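Local coordinates for hypothetical protein PH1313 (Pyrococcus horikoshii, PDB 1VBK), which is of uncharacterised function but probably binds ATP and, through its THUMP domain, RNA, as expected of a ThiI-like tRNA-modifying protein, at residues A[113-127]-A[151-163]. Numbering follows the deposited sequence.
Sequences ARRITKEFPLDSLEI and EIGIEIMQGKAYI
Thr117 and Glu119 grip the turn at Gln158 and Gly159 by its backbone N-H groups. Gln158 N donates to Thr117 OG1 at 2.7 Å in a nearly straight bond, and the same hydroxyl donates a hydrogen bond to Glu119 OE1, on its syn lone pair. With OG1 lodged between the backbone N and the carbonyl carbon (chi1 53°), threonine suits the place because its hydroxyl can accept from the turn and donate to Glu119 while CG2 lies against Gln158 CG. Glu119, bent at chi2, swings its other oxygen back to the turn, where Gly159 N approaches OE2 at 3.1 Å from above the carboxylate plane. Residues 157-160 form a type I' turn, in which Gly159, with phi 74°, readily takes the positive value required.

Away from the turn, strands 108-115 and 150-157 run parallel. Arg114 N donates to Ile154 O at 2.8 Å and Arg114 O accepts from Ile156 N, so one residue bonds both ways; past the strand end, Ile156 O receives weak bonds from Ile116 N and Thr117 N. Both strands belong to the THUMP domain, a fold associated with RNA binding, and helix 124-138, which follows strand 108-115, packs on the sheet.

Ala113 and Ile156 lie on the sheet face packed by that helix, where beta-branched and small apolar residues fit closely. Ile156 CD1 sits over one face of the Phe120 ring, 4.0 Å from its centroid, a CH-pi contact, and meets Ile127 CD1 tip to tip at a tight 3.4 Å. Ile154 and Ile127 cross obliquely, CD1 of the former 4.1 Å from CG2 of the latter. On the reverse face Glu155 is buried, its carboxylate paired with Arg7 and Arg50. Beyond the end of strand 108-115, Ile116 CB rests on Met157 CB at 3.9 Å.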
ATOM      1  N   ALA A 113     -19.520  37.598  -4.991  1.00 17.24           N
ATOM      2  CA  ALA A 113     -18.923  37.709  -3.672  1.00 18.63           C
ATOM      3  C   ALA A 113     -19.268  36.540  -2.780  1.00 20.59           C
ATOM      4  O   ALA A 113     -20.356  35.969  -2.872  1.00 19.81           O
ATOM      5  CB  ALA A 113     -19.366  39.014  -3.011  1.00 18.33           C
ATOM      6  N   ARG A 114     -18.323  36.187  -1.914  1.00 19.18           N
ATOM      7  CA  ARG A 114     -18.514  35.092  -0.972  1.00 21.88           C
ATOM      8  C   ARG A 114     -17.903  35.455   0.372  1.00 21.78           C
ATOM      9  O   ARG A 114     -16.755  35.893   0.439  1.00 20.03           O
ATOM     10  CB  ARG A 114     -17.845  33.811  -1.486  1.00 24.83           C
ATOM     11  CG  ARG A 114     -18.538  33.153  -2.675  1.00 29.50           C
ATOM     12  CD  ARG A 114     -19.851  32.490  -2.263  1.00 33.13           C
ATOM     13  NE  ARG A 114     -20.530  31.877  -3.401  1.00 35.52           N
ATOM     14  CZ  ARG A 114     -21.156  32.558  -4.357  1.00 38.22           C
ATOM     15  NH1 ARG A 114     -21.200  33.882  -4.315  1.00 36.43           N
ATOM     16  NH2 ARG A 114     -21.728  31.912  -5.365  1.00 40.03           N
ATOM     17  N   ARG A 115     -18.677  35.301   1.440  1.00 22.89           N
ATOM     18  CA  ARG A 115     -18.149  35.562   2.772  1.00 26.12           C
ATOM     19  C   ARG A 115     -17.715  34.202   3.289  1.00 27.85           C
ATOM     20  O   ARG A 115     -18.540  33.424   3.768  1.00 28.55           O
ATOM     21  CB  ARG A 115     -19.217  36.143   3.704  1.00 27.04           C
ATOM     22  CG  ARG A 115     -19.522  37.617   3.480  1.00 28.01           C
ATOM     23  CD  ARG A 115     -20.319  38.182   4.647  1.00 30.99           C
ATOM     24  NE  ARG A 115     -21.545  37.426   4.877  1.00 31.57           N
ATOM     25  CZ  ARG A 115     -22.373  37.629   5.894  1.00 32.36           C
ATOM     26  NH1 ARG A 115     -22.112  38.568   6.792  1.00 33.45           N
ATOM     27  NH2 ARG A 115     -23.469  36.889   6.010  1.00 33.49           N
ATOM     28  N   ILE A 116     -16.430  33.895   3.158  1.00 29.53           N
ATOM     29  CA  ILE A 116     -15.979  32.618   3.638  1.00 31.16           C
ATOM     30  C   ILE A 116     -16.175  32.571   5.135  1.00 31.41           C
ATOM     31  O   ILE A 116     -16.731  31.630   5.685  1.00 31.99           O
ATOM     32  CB  ILE A 116     -14.494  32.481   3.299  1.00 32.04           C
ATOM     33  CG1 ILE A 116     -14.277  32.661   1.795  1.00 33.16           C
ATOM     34  CG2 ILE A 116     -13.999  31.074   3.682  1.00 33.22           C
ATOM     35  CD1 ILE A 116     -15.106  31.677   0.968  1.00 36.42           C
ATOM     36  N   THR A 117     -15.750  33.617   5.837  1.00 30.84           N
ATOM     37  CA  THR A 117     -16.012  33.729   7.266  1.00 31.17           C
ATOM     38  C   THR A 117     -17.096  34.812   7.308  1.00 31.94           C
ATOM     39  O   THR A 117     -17.200  35.608   6.373  1.00 29.36           O
ATOM     40  CB  THR A 117     -14.753  34.147   8.072  1.00 30.55           C
ATOM     41  OG1 THR A 117     -14.179  35.331   7.513  1.00 30.43           O
ATOM     42  CG2 THR A 117     -13.720  33.023   8.052  1.00 29.77           C
ATOM     43  N   LYS A 118     -17.895  34.854   8.371  1.00 32.08           N
ATOM     44  CA  LYS A 118     -19.004  35.807   8.431  1.00 34.43           C
ATOM     45  C   LYS A 118     -18.889  37.090   9.250  1.00 34.40           C
ATOM     46  O   LYS A 118     -19.914  37.622   9.684  1.00 34.78           O
ATOM     47  CB  LYS A 118     -20.269  35.073   8.888  1.00 34.37           C
ATOM     48  CG  LYS A 118     -20.511  33.740   8.198  1.00 36.01           C
ATOM     49  CD  LYS A 118     -20.705  33.897   6.700  1.00 37.82           C
ATOM     50  CE  LYS A 118     -20.997  32.555   6.045  1.00 38.03           C
ATOM     51  NZ  LYS A 118     -21.215  32.692   4.580  1.00 37.88           N
ATOM     52  N   GLU A 119     -17.686  37.617   9.455  1.00 34.75           N
ATOM     53  CA  GLU A 119     -17.577  38.837  10.248  1.00 33.96           C
ATOM     54  C   GLU A 119     -17.890  40.135   9.489  1.00 33.76           C
ATOM     55  O   GLU A 119     -18.286  41.129  10.103  1.00 32.23           O
ATOM     56  CB  GLU A 119     -16.195  38.933  10.924  1.00 36.36           C
ATOM     57  CG  GLU A 119     -15.013  39.268  10.023  1.00 37.51           C
ATOM     58  CD  GLU A 119     -14.656  38.148   9.065  1.00 39.07           C
ATOM     59  OE1 GLU A 119     -14.818  36.966   9.448  1.00 36.24           O
ATOM     60  OE2 GLU A 119     -14.200  38.453   7.938  1.00 36.35           O
ATOM     61  N   PHE A 120     -17.728  40.138   8.167  1.00 30.98           N
ATOM     62  CA  PHE A 120     -18.020  41.344   7.390  1.00 29.16           C
ATOM     63  C   PHE A 120     -19.508  41.663   7.548  1.00 28.85           C
ATOM     64  O   PHE A 120     -20.350  40.770   7.466  1.00 29.85           O
ATOM     65  CB  PHE A 120     -17.684  41.137   5.909  1.00 27.25           C
ATOM     66  CG  PHE A 120     -17.531  42.420   5.136  1.00 24.83           C
ATOM     67  CD1 PHE A 120     -16.486  43.296   5.421  1.00 26.28           C
ATOM     68  CD2 PHE A 120     -18.428  42.757   4.129  1.00 25.10           C
ATOM     69  CE1 PHE A 120     -16.337  44.490   4.711  1.00 24.80           C
ATOM     70  CE2 PHE A 120     -18.291  43.948   3.412  1.00 25.65           C
ATOM     71  CZ  PHE A 120     -17.241  44.817   3.705  1.00 26.25           C
ATOM     72  N   PRO A 121     -19.848  42.943   7.779  1.00 29.64           N
ATOM     73  CA  PRO A 121     -21.226  43.422   7.965  1.00 30.76           C
ATOM     74  C   PRO A 121     -22.231  43.219   6.826  1.00 30.64           C
ATOM     75  O   PRO A 121     -23.428  43.085   7.081  1.00 31.89           O
ATOM     76  CB  PRO A 121     -21.035  44.902   8.291  1.00 30.83           C
ATOM     77  CG  PRO A 121     -19.704  44.934   8.950  1.00 32.38           C
ATOM     78  CD  PRO A 121     -18.892  44.027   8.062  1.00 30.38           C
ATOM     79  N   LEU A 122     -21.764  43.210   5.582  1.00 28.22           N
ATOM     80  CA  LEU A 122     -22.664  43.042   4.442  1.00 27.68           C
ATOM     81  C   LEU A 122     -22.632  41.613   3.917  1.00 27.23           C
ATOM     82  O   LEU A 122     -21.566  41.001   3.866  1.00 27.10           O
ATOM     83  CB  LEU A 122     -22.266  43.995   3.308  1.00 28.33           C
ATOM     84  CG  LEU A 122     -22.158  45.491   3.612  1.00 28.92           C
ATOM     85  CD1 LEU A 122     -21.755  46.226   2.348  1.00 31.41           C
ATOM     86  CD2 LEU A 122     -23.484  46.025   4.134  1.00 29.84           C
ATOM     87  N   ASP A 123     -23.787  41.074   3.528  1.00 25.67           N
ATOM     88  CA  ASP A 123     -23.798  39.716   3.004  1.00 25.25           C
ATOM     89  C   ASP A 123     -23.349  39.740   1.553  1.00 25.01           C
ATOM     90  O   ASP A 123     -23.230  40.809   0.951  1.00 24.22           O
ATOM     91  CB  ASP A 123     -25.179  39.049   3.139  1.00 27.94           C
ATOM     92  CG  ASP A 123     -26.294  39.850   2.504  1.00 30.97           C
ATOM     93  OD1 ASP A 123     -26.127  40.341   1.369  1.00 29.82           O
ATOM     94  OD2 ASP A 123     -27.362  39.971   3.147  1.00 35.16           O
ATOM     95  N   SER A 124     -23.091  38.563   0.996  1.00 23.62           N
ATOM     96  CA  SER A 124     -22.614  38.446  -0.378  1.00 23.66           C
ATOM     97  C   SER A 124     -23.394  39.254  -1.406  1.00 22.85           C
ATOM     98  O   SER A 124     -22.798  39.933  -2.243  1.00 19.76           O
ATOM     99  CB  SER A 124     -22.586  36.976  -0.804  1.00 25.68           C
ATOM    100  OG  SER A 124     -23.876  36.400  -0.762  1.00 30.09           O
ATOM    101  N   LEU A 125     -24.720  39.185  -1.360  1.00 20.24           N
ATOM    102  CA  LEU A 125     -25.523  39.923  -2.328  1.00 20.75           C
ATOM    103  C   LEU A 125     -25.449  41.435  -2.114  1.00 19.04           C
ATOM    104  O   LEU A 125     -25.560  42.211  -3.068  1.00 17.40           O
ATOM    105  CB  LEU A 125     -26.976  39.440  -2.287  1.00 19.14           C
ATOM    106  CG  LEU A 125     -27.148  37.956  -2.628  1.00 21.18           C
ATOM    107  CD1 LEU A 125     -28.630  37.606  -2.575  1.00 20.82           C
ATOM    108  CD2 LEU A 125     -26.577  37.652  -4.016  1.00 20.06           C
ATOM    109  N   GLU A 126     -25.266  41.856  -0.864  1.00 18.88           N
ATOM    110  CA  GLU A 126     -25.151  43.279  -0.565  1.00 20.25           C
ATOM    111  C   GLU A 126     -23.809  43.768  -1.117  1.00 19.91           C
ATOM    112  O   GLU A 126     -23.714  44.853  -1.688  1.00 19.40           O
ATOM    113  CB  GLU A 126     -25.218  43.525   0.950  1.00 23.45           C
ATOM    114  CG  GLU A 126     -26.592  43.267   1.570  1.00 30.34           C
ATOM    115  CD  GLU A 126     -26.648  43.567   3.067  1.00 34.20           C
ATOM    116  OE1 GLU A 126     -25.956  42.883   3.852  1.00 32.48           O
ATOM    117  OE2 GLU A 126     -27.390  44.496   3.458  1.00 37.41           O
ATOM    118  N   ILE A 127     -22.771  42.955  -0.947  1.00 19.13           N
ATOM    119  CA  ILE A 127     -21.447  43.307  -1.446  1.00 18.13           C
ATOM    120  C   ILE A 127     -21.500  43.434  -2.967  1.00 17.39           C
ATOM    121  O   ILE A 127     -21.001  44.405  -3.539  1.00 17.91           O
ATOM    122  CB  ILE A 127     -20.406  42.233  -1.065  1.00 18.78           C
ATOM    123  CG1 ILE A 127     -20.216  42.206   0.457  1.00 18.03           C
ATOM    124  CG2 ILE A 127     -19.083  42.519  -1.762  1.00 18.79           C
ATOM    125  CD1 ILE A 127     -19.412  41.005   0.954  1.00 18.25           C
ATOM    126  N   GLU A 151     -15.759  39.409 -14.788  1.00 16.22           N
ATOM    127  CA  GLU A 151     -16.352  38.991 -13.532  1.00 18.45           C
ATOM    128  C   GLU A 151     -15.433  39.456 -12.416  1.00 18.43           C
ATOM    129  O   GLU A 151     -14.256  39.110 -12.397  1.00 18.69           O
ATOM    130  CB  GLU A 151     -16.507  37.476 -13.438  1.00 21.18           C
ATOM    131  CG  GLU A 151     -16.992  37.043 -12.058  1.00 26.38           C
ATOM    132  CD  GLU A 151     -16.986  35.545 -11.868  1.00 29.54           C
ATOM    133  OE1 GLU A 151     -15.946  34.916 -12.158  1.00 31.18           O
ATOM    134  OE2 GLU A 151     -18.018  35.000 -11.419  1.00 28.82           O
ATOM    135  N   ILE A 152     -15.965  40.271 -11.512  1.00 16.17           N
ATOM    136  CA  ILE A 152     -15.194  40.746 -10.373  1.00 16.45           C
ATOM    137  C   ILE A 152     -15.532  39.785  -9.240  1.00 17.30           C
ATOM    138  O   ILE A 152     -16.669  39.756  -8.766  1.00 17.31           O
ATOM    139  CB  ILE A 152     -15.612  42.175  -9.944  1.00 17.05           C
ATOM    140  CG1 ILE A 152     -15.306  43.176 -11.066  1.00 21.15           C
ATOM    141  CG2 ILE A 152     -14.883  42.576  -8.665  1.00 19.28           C
ATOM    142  CD1 ILE A 152     -13.826  43.325 -11.393  1.00 20.53           C
ATOM    143  N   GLY A 153     -14.549  38.990  -8.822  1.00 16.59           N
ATOM    144  CA  GLY A 153     -14.773  38.039  -7.747  1.00 15.58           C
ATOM    145  C   GLY A 153     -14.237  38.589  -6.443  1.00 16.79           C
ATOM    146  O   GLY A 153     -13.186  39.231  -6.421  1.00 15.43           O
ATOM    147  N   ILE A 154     -14.953  38.336  -5.352  1.00 15.32           N
ATOM    148  CA  ILE A 154     -14.541  38.834  -4.046  1.00 17.34           C
ATOM    149  C   ILE A 154     -14.759  37.776  -2.972  1.00 18.72           C
ATOM    150  O   ILE A 154     -15.880  37.317  -2.764  1.00 20.10           O
ATOM    151  CB  ILE A 154     -15.349  40.098  -3.653  1.00 19.31           C
ATOM    152  CG1 ILE A 154     -15.199  41.172  -4.736  1.00 19.70           C
ATOM    153  CG2 ILE A 154     -14.884  40.621  -2.292  1.00 20.27           C
ATOM    154  CD1 ILE A 154     -16.072  42.407  -4.514  1.00 17.17           C
ATOM    155  N   GLU A 155     -13.682  37.380  -2.303  1.00 17.65           N
ATOM    156  CA  GLU A 155     -13.779  36.400  -1.239  1.00 16.69           C
ATOM    157  C   GLU A 155     -13.273  37.052   0.038  1.00 17.55           C
ATOM    158  O   GLU A 155     -12.167  37.593   0.072  1.00 19.67           O
ATOM    159  CB  GLU A 155     -12.952  35.153  -1.584  1.00 19.21           C
ATOM    160  CG  GLU A 155     -13.543  34.353  -2.743  1.00 21.51           C
ATOM    161  CD  GLU A 155     -12.836  33.033  -2.983  1.00 23.23           C
ATOM    162  OE1 GLU A 155     -12.229  32.497  -2.034  1.00 22.46           O
ATOM    163  OE2 GLU A 155     -12.908  32.525  -4.122  1.00 24.54           O
ATOM    164  N   ILE A 156     -14.094  37.022   1.083  1.00 17.82           N
ATOM    165  CA  ILE A 156     -13.714  37.624   2.354  1.00 19.76           C
ATOM    166  C   ILE A 156     -13.475  36.534   3.388  1.00 19.89           C
ATOM    167  O   ILE A 156     -14.310  35.657   3.592  1.00 19.87           O
ATOM    168  CB  ILE A 156     -14.800  38.593   2.854  1.00 20.15           C
ATOM    169  CG1 ILE A 156     -15.129  39.597   1.746  1.00 19.88           C
ATOM    170  CG2 ILE A 156     -14.309  39.328   4.105  1.00 21.56           C
ATOM    171  CD1 ILE A 156     -16.199  40.593   2.113  1.00 22.37           C
ATOM    172  N   MET A 157     -12.326  36.599   4.042  1.00 21.47           N
ATOM    173  CA  MET A 157     -11.968  35.587   5.015  1.00 23.03           C
ATOM    174  C   MET A 157     -11.085  36.178   6.102  1.00 21.26           C
ATOM    175  O   MET A 157     -10.026  36.737   5.817  1.00 20.19           O
ATOM    176  CB  MET A 157     -11.246  34.448   4.285  1.00 24.45           C
ATOM    177  CG  MET A 157     -10.725  33.324   5.150  1.00 28.98           C
ATOM    178  SD  MET A 157     -10.194  31.937   4.111  1.00 33.12           S
ATOM    179  CE  MET A 157      -8.679  32.587   3.398  1.00 31.65           C
ATOM    180  N   GLN A 158     -11.542  36.065   7.347  1.00 21.41           N
ATOM    181  CA  GLN A 158     -10.801  36.572   8.494  1.00 22.26           C
ATOM    182  C   GLN A 158     -10.244  37.983   8.321  1.00 21.52           C
ATOM    183  O   GLN A 158      -9.039  38.196   8.430  1.00 20.89           O
ATOM    184  CB  GLN A 158      -9.655  35.611   8.836  1.00 25.45           C
ATOM    185  CG  GLN A 158     -10.112  34.200   9.135  1.00 29.96           C
ATOM    186  CD  GLN A 158      -8.970  33.276   9.545  1.00 34.79           C
ATOM    187  OE1 GLN A 158      -9.156  32.069   9.665  1.00 37.73           O
ATOM    188  NE2 GLN A 158      -7.789  33.844   9.768  1.00 35.11           N
ATOM    189  N   GLY A 159     -11.122  38.944   8.040  1.00 20.05           N
ATOM    190  CA  GLY A 159     -10.690  40.327   7.895  1.00 22.19           C
ATOM    191  C   GLY A 159      -9.929  40.722   6.640  1.00 21.58           C
ATOM    192  O   GLY A 159      -9.497  41.873   6.513  1.00 21.05           O
ATOM    193  N   LYS A 160      -9.749  39.783   5.717  1.00 21.32           N
ATOM    194  CA  LYS A 160      -9.044  40.073   4.474  1.00 21.38           C
ATOM    195  C   LYS A 160      -9.984  39.840   3.300  1.00 20.27           C
ATOM    196  O   LYS A 160     -10.818  38.934   3.335  1.00 20.30           O
ATOM    197  CB  LYS A 160      -7.828  39.156   4.301  1.00 23.15           C
ATOM    198  CG  LYS A 160      -6.792  39.226   5.418  1.00 27.65           C
ATOM    199  CD  LYS A 160      -6.105  40.576   5.471  1.00 29.89           C
ATOM    200  CE  LYS A 160      -5.013  40.583   6.530  1.00 33.57           C
ATOM    201  NZ  LYS A 160      -4.370  41.917   6.644  1.00 37.15           N
ATOM    202  N   ALA A 161      -9.851  40.666   2.268  1.00 20.11           N
ATOM    203  CA  ALA A 161     -10.664  40.520   1.064  1.00 18.92           C
ATOM    204  C   ALA A 161      -9.715  40.140  -0.072  1.00 18.08           C
ATOM    205  O   ALA A 161      -8.653  40.742  -0.230  1.00 18.76           O
ATOM    206  CB  ALA A 161     -11.379  41.832   0.732  1.00 19.21           C
ATOM    207  N   TYR A 162     -10.099  39.135  -0.847  1.00 18.51           N
ATOM    208  CA  TYR A 162      -9.296  38.668  -1.972  1.00 16.03           C
ATOM    209  C   TYR A 162     -10.093  38.992  -3.223  1.00 17.27           C
ATOM    210  O   TYR A 162     -11.150  38.421  -3.458  1.00 16.83           O
ATOM    211  CB  TYR A 162      -9.066  37.162  -1.845  1.00 17.07           C
ATOM    212  CG  TYR A 162      -8.328  36.796  -0.577  1.00 18.24           C
ATOM    213  CD1 TYR A 162      -6.937  36.863  -0.514  1.00 19.52           C
ATOM    214  CD2 TYR A 162      -9.023  36.437   0.574  1.00 19.22           C
ATOM    215  CE1 TYR A 162      -6.253  36.580   0.671  1.00 21.39           C
ATOM    216  CE2 TYR A 162      -8.349  36.155   1.770  1.00 21.23           C
ATOM    217  CZ  TYR A 162      -6.966  36.230   1.809  1.00 21.87           C
ATOM    218  OH  TYR A 162      -6.296  35.967   2.983  1.00 22.46           O
ATOM    219  N   ILE A 163      -9.570  39.912  -4.022  1.00 17.11           N
ATOM    220  CA  ILE A 163     -10.260  40.362  -5.222  1.00 18.31           C
ATOM    221  C   ILE A 163      -9.591  39.885  -6.500  1.00 17.13           C
ATOM    222  O   ILE A 163      -8.385  40.040  -6.672  1.00 15.72           O
ATOM    223  CB  ILE A 163     -10.348  41.893  -5.197  1.00 18.71           C
ATOM    224  CG1 ILE A 163     -11.014  42.324  -3.881  1.00 21.67           C
ATOM    225  CG2 ILE A 163     -11.115  42.406  -6.405  1.00 19.39           C
ATOM    226  CD1 ILE A 163     -11.150  43.820  -3.711  1.00 24.27           C
TER